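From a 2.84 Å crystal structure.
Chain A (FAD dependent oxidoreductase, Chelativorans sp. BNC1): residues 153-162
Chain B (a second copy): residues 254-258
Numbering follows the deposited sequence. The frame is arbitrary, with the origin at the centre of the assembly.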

ATOM      1  N   ARG A 153     -17.097  -4.174  -7.235  1.00 51.47           N
ATOM      2  CA  ARG A 153     -17.105  -3.153  -6.191  1.00 46.35           C
ATOM      3  C   ARG A 153     -17.854  -1.905  -6.640  1.00 43.87           C
ATOM      4  O   ARG A 153     -18.632  -1.332  -5.868  1.00 42.30           O
ATOM      5  CB  ARG A 153     -15.672  -2.798  -5.791  1.00 50.44           C
ATOM      6  CG  ARG A 153     -15.593  -1.653  -4.788  1.00 60.12           C
ATOM      7  CD  ARG A 153     -14.189  -1.450  -4.244  1.00 65.22           C
ATOM      8  NE  ARG A 153     -13.223  -1.141  -5.296  1.00 70.42           N
ATOM      9  CZ  ARG A 153     -12.263  -1.961  -5.720  1.00 71.59           C
ATOM     10  NH1 ARG A 153     -11.445  -1.563  -6.685  1.00 73.63           N
ATOM     11  NH2 ARG A 153     -12.105  -3.169  -5.186  1.00 66.00           N
ATOM     12  N   LEU A 154     -17.629  -1.463  -7.878  1.00 42.57           N
ATOM     13  CA  LEU A 154     -18.297  -0.258  -8.358  1.00 43.63           C
ATOM     14  C   LEU A 154     -19.800  -0.462  -8.488  1.00 39.53           C
ATOM     15  O   LEU A 154     -20.569   0.487  -8.299  1.00 40.94           O
ATOM     16  CB  LEU A 154     -17.708   0.170  -9.700  1.00 45.53           C
ATOM     17  CG  LEU A 154     -16.266   0.673  -9.653  1.00 44.79           C
ATOM     18  CD1 LEU A 154     -15.746   0.923 -11.058  1.00 42.87           C
ATOM     19  CD2 LEU A 154     -16.172   1.934  -8.802  1.00 45.28           C
ATOM     20  N   LEU A 155     -20.236  -1.678  -8.813  1.00 36.07           N
ATOM     21  CA  LEU A 155     -21.666  -1.942  -8.916  1.00 37.85           C
ATOM     22  C   LEU A 155     -22.337  -1.841  -7.551  1.00 40.05           C
ATOM     23  O   LEU A 155     -23.297  -1.082  -7.373  1.00 39.64           O
ATOM     24  CB  LEU A 155     -21.899  -3.320  -9.533  1.00 33.29           C
ATOM     25  CG  LEU A 155     -23.361  -3.734  -9.694  1.00 31.80           C
ATOM     26  CD1 LEU A 155     -24.114  -2.719 -10.538  1.00 34.48           C
ATOM     27  CD2 LEU A 155     -23.460  -5.119 -10.310  1.00 35.18           C
ATOM     28  N   ALA A 156     -21.840  -2.598  -6.571  1.00 38.96           N
ATOM     29  CA  ALA A 156     -22.431  -2.555  -5.239  1.00 37.46           C
ATOM     30  C   ALA A 156     -22.349  -1.159  -4.640  1.00 37.13           C
ATOM     31  O   ALA A 156     -23.243  -0.753  -3.888  1.00 39.48           O
ATOM     32  CB  ALA A 156     -21.738  -3.567  -4.326  1.00 37.41           C
ATOM     33  N   ALA A 157     -21.292  -0.410  -4.957  1.00 37.38           N
ATOM     34  CA  ALA A 157     -21.175   0.956  -4.460  1.00 38.59           C
ATOM     35  C   ALA A 157     -22.274   1.843  -5.032  1.00 39.39           C
ATOM     36  O   ALA A 157     -22.925   2.597  -4.299  1.00 39.35           O
ATOM     37  CB  ALA A 157     -19.796   1.520  -4.804  1.00 36.90           C
ATOM     38  N   SER A 158     -22.496   1.764  -6.346  1.00 38.29           N
ATOM     39  CA  SER A 158     -23.500   2.613  -6.977  1.00 42.23           C
ATOM     40  C   SER A 158     -24.894   2.311  -6.444  1.00 44.16           C
ATOM     41  O   SER A 158     -25.689   3.229  -6.211  1.00 45.02           O
ATOM     42  CB  SER A 158     -23.451   2.435  -8.492  1.00 43.37           C
ATOM     43  OG  SER A 158     -22.198   2.856  -9.003  1.00 45.20           O
ATOM     44  N   MET A 159     -25.211   1.030  -6.247  1.00 45.28           N
ATOM     45  CA  MET A 159     -26.507   0.671  -5.679  1.00 46.24           C
ATOM     46  C   MET A 159     -26.709   1.337  -4.323  1.00 48.74           C
ATOM     47  O   MET A 159     -27.757   1.939  -4.062  1.00 51.21           O
ATOM     48  CB  MET A 159     -26.620  -0.846  -5.557  1.00 48.99           C
ATOM     49  CG  MET A 159     -26.709  -1.567  -6.887  1.00 50.16           C
ATOM     50  SD  MET A 159     -27.412  -3.217  -6.723  1.00 49.29           S
ATOM     51  CE  MET A 159     -26.600  -4.050  -8.077  1.00 50.73           C
ATOM     52  N   LEU A 160     -25.711   1.234  -3.442  1.00 47.18           N
ATOM     53  CA  LEU A 160     -25.797   1.913  -2.154  1.00 48.77           C
ATOM     54  C   LEU A 160     -26.010   3.410  -2.336  1.00 51.20           C
ATOM     55  O   LEU A 160     -26.847   4.013  -1.655  1.00 54.89           O
ATOM     56  CB  LEU A 160     -24.531   1.651  -1.338  1.00 50.32           C
ATOM     57  CG  LEU A 160     -24.410   0.254  -0.731  1.00 52.81           C
ATOM     58  CD1 LEU A 160     -23.009   0.032  -0.181  1.00 55.36           C
ATOM     59  CD2 LEU A 160     -25.448   0.059   0.363  1.00 54.07           C
ATOM     60  N   ARG A 161     -25.263   4.027  -3.253  1.00 47.13           N
ATOM     61  CA  ARG A 161     -25.416   5.459  -3.486  1.00 48.19           C
ATOM     62  C   ARG A 161     -26.851   5.803  -3.863  1.00 49.10           C
ATOM     63  O   ARG A 161     -27.427   6.768  -3.345  1.00 51.65           O
ATOM     64  CB  ARG A 161     -24.441   5.916  -4.571  1.00 53.04           C
ATOM     65  CG  ARG A 161     -23.140   6.469  -4.012  1.00 54.93           C
ATOM     66  CD  ARG A 161     -22.165   6.884  -5.103  1.00 55.06           C
ATOM     67  NE  ARG A 161     -21.026   5.970  -5.180  1.00 53.44           N
ATOM     68  CZ  ARG A 161     -20.736   5.189  -6.218  1.00 56.02           C
ATOM     69  NH1 ARG A 161     -21.483   5.199  -7.314  1.00 58.99           N
ATOM     70  NH2 ARG A 161     -19.674   4.398  -6.161  1.00 58.17           N
ATOM     71  N   VAL A 162     -27.451   5.022  -4.764  1.00 46.07           N
ATOM     72  CA  VAL A 162     -28.840   5.266  -5.139  1.00 46.41           C
ATOM     73  C   VAL A 162     -29.764   5.010  -3.954  1.00 47.49           C
ATOM     74  O   VAL A 162     -30.773   5.702  -3.774  1.00 46.93           O
ATOM     75  CB  VAL A 162     -29.230   4.401  -6.350  1.00 42.08           C
ATOM     76  CG1 VAL A 162     -30.714   4.550  -6.647  1.00 44.15           C
ATOM     77  CG2 VAL A 162     -28.398   4.777  -7.564  1.00 37.71           C
TER
ATOM     78  N   PHE B 254     -15.249  13.242  -7.383  1.00 45.77           N
ATOM     79  CA  PHE B 254     -15.371  12.278  -8.466  1.00 43.43           C
ATOM     80  C   PHE B 254     -16.576  11.374  -8.226  1.00 49.37           C
ATOM     81  O   PHE B 254     -17.209  11.402  -7.166  1.00 49.03           O
ATOM     82  CB  PHE B 254     -14.088  11.454  -8.605  1.00 37.41           C
ATOM     83  CG  PHE B 254     -12.920  12.240  -9.135  1.00 37.90           C
ATOM     84  CD1 PHE B 254     -12.080  12.929  -8.273  1.00 36.25           C
ATOM     85  CD2 PHE B 254     -12.665  12.294 -10.496  1.00 38.02           C
ATOM     86  CE1 PHE B 254     -11.007  13.655  -8.759  1.00 30.23           C
ATOM     87  CE2 PHE B 254     -11.592  13.017 -10.986  1.00 36.38           C
ATOM     88  CZ  PHE B 254     -10.762  13.698 -10.116  1.00 33.02           C
ATOM     89  N   ASP B 255     -16.885  10.554  -9.233  1.00 52.25           N
ATOM     90  CA  ASP B 255     -18.145   9.816  -9.234  1.00 49.70           C
ATOM     91  C   ASP B 255     -18.201   8.782  -8.114  1.00 49.06           C
ATOM     92  O   ASP B 255     -19.270   8.545  -7.540  1.00 50.34           O
ATOM     93  CB  ASP B 255     -18.354   9.141 -10.589  1.00 54.52           C
ATOM     94  CG  ASP B 255     -18.678  10.130 -11.695  1.00 60.28           C
ATOM     95  OD1 ASP B 255     -19.149  11.244 -11.384  1.00 61.07           O
ATOM     96  OD2 ASP B 255     -18.467   9.791 -12.878  1.00 63.93           O
ATOM     97  N   ASP B 256     -17.072   8.152  -7.792  1.00 48.97           N
ATOM     98  CA  ASP B 256     -17.060   7.043  -6.834  1.00 51.86           C
ATOM     99  C   ASP B 256     -16.950   7.559  -5.398  1.00 51.05           C
ATOM    100  O   ASP B 256     -16.070   7.176  -4.628  1.00 51.25           O
ATOM    101  CB  ASP B 256     -15.926   6.077  -7.159  1.00 53.89           C
ATOM    102  CG  ASP B 256     -16.001   4.795  -6.343  1.00 55.09           C
ATOM    103  OD1 ASP B 256     -16.952   4.646  -5.545  1.00 53.47           O
ATOM    104  OD2 ASP B 256     -15.108   3.935  -6.501  1.00 55.91           O
ATOM    105  N   SER B 257     -17.883   8.442  -5.042  1.00 52.10           N
ATOM    106  CA  SER B 257     -18.003   8.942  -3.673  1.00 53.57           C
ATOM    107  C   SER B 257     -16.660   9.440  -3.145  1.00 53.20           C
ATOM    108  O   SER B 257     -16.334   9.275  -1.967  1.00 51.24           O
ATOM    109  CB  SER B 257     -18.569   7.862  -2.750  1.00 51.24           C
ATOM    110  OG  SER B 257     -19.833   7.409  -3.197  1.00 54.74           O
ATOM    111  N   ARG B 258     -15.875  10.057  -4.022  1.00 52.08           N
ATOM    112  CA  ARG B 258     -14.513  10.459  -3.705  1.00 50.19           C
ATOM    113  C   ARG B 258     -14.384  11.974  -3.767  1.00 44.76           C
ATOM    114  O   ARG B 258     -14.918  12.617  -4.676  1.00 44.00           O
ATOM    115  CB  ARG B 258     -13.514   9.806  -4.667  1.00 55.08           C
ATOM    116  CG  ARG B 258     -12.063   9.987  -4.257  1.00 63.55           C
ATOM    117  CD  ARG B 258     -11.130   9.135  -5.102  1.00 69.79           C
ATOM    118  NE  ARG B 258     -11.143   9.521  -6.510  1.00 76.60           N
ATOM    119  CZ  ARG B 258     -10.388   8.955  -7.448  1.00 82.32           C
ATOM    120  NH1 ARG B 258      -9.555   7.973  -7.131  1.00 84.62           N
ATOM    121  NH2 ARG B 258     -10.465   9.372  -8.705  1.00 82.98           N
TER

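A single buried arginine, Arg A161, carries both hydrogen bonds of this contact, and both are short yet poorly aimed. Its NE lies 2.7 Å from OG of Ser B257, and its NH2 lies 2.8 Å from OD1 of Asp B256, but the N-H...acceptor angles are 128° and 119°, so each is a weak hydrogen bond despite the close approach. The second pair is also a salt bridge, in which the opposite charges attract even though the proton points well off the acceptor.

The guanidinium reaches these partners from a helix that runs through the whole of residues 153-162 and meets an irregular segment of chain B. CA to CB of Arg A161 points toward that segment, and the side chain extends with chi2 at 178°, while chi1 (-95°) and chi3 (-109°) both lie between the usual wells. Ser B257 OG sits at the edge of the guanidinium, near its plane. Over one face lie the backbone O of Asp B255, 3.9 Å from CZ of Arg A161, and CA of Asp B256, so the loop packs against the flat group as well as bonding to it. On its own side of the contact, Arg A161 NH1 donates to OG of Ser A158, one turn back along the helix, at 3.0 Å; the positions of these two atoms are less certain than the rest, because each is crowded by an atom elsewhere in the model.

The chain B loop is folded so that neighbouring residues meet the same arginine. Ser B257 has phi/psi of 50/37, in the left-handed region, and its N makes a weak hydrogen bond to O of Asp B255 at 2.9 Å. Its CA-to-CB bond points toward the helix. Asp B256 starts out sideways, but with chi1 at -171° the end of its side chain comes nearer to chain A. Asp B255 behaves differently: its carboxylate leads away, leaving the backbone O to approach the guanidinium.

The Asp B256 carboxylate also borders nonpolar groups. Its OD2 is 3.2 Å from CD2 of Leu A154, a close approach of a charged oxygen to a methyl carbon, and its OD1 is 4.3 Å from CB of Ala A157. Leu A154, Ala A157 and Arg A161 succeed one another at intervals of three and four residues, which places them along one side of the helix. The two stretches together bury a modest 195 Å², and Arg A161 and Asp B256 account for 60 and 55 Å² of it.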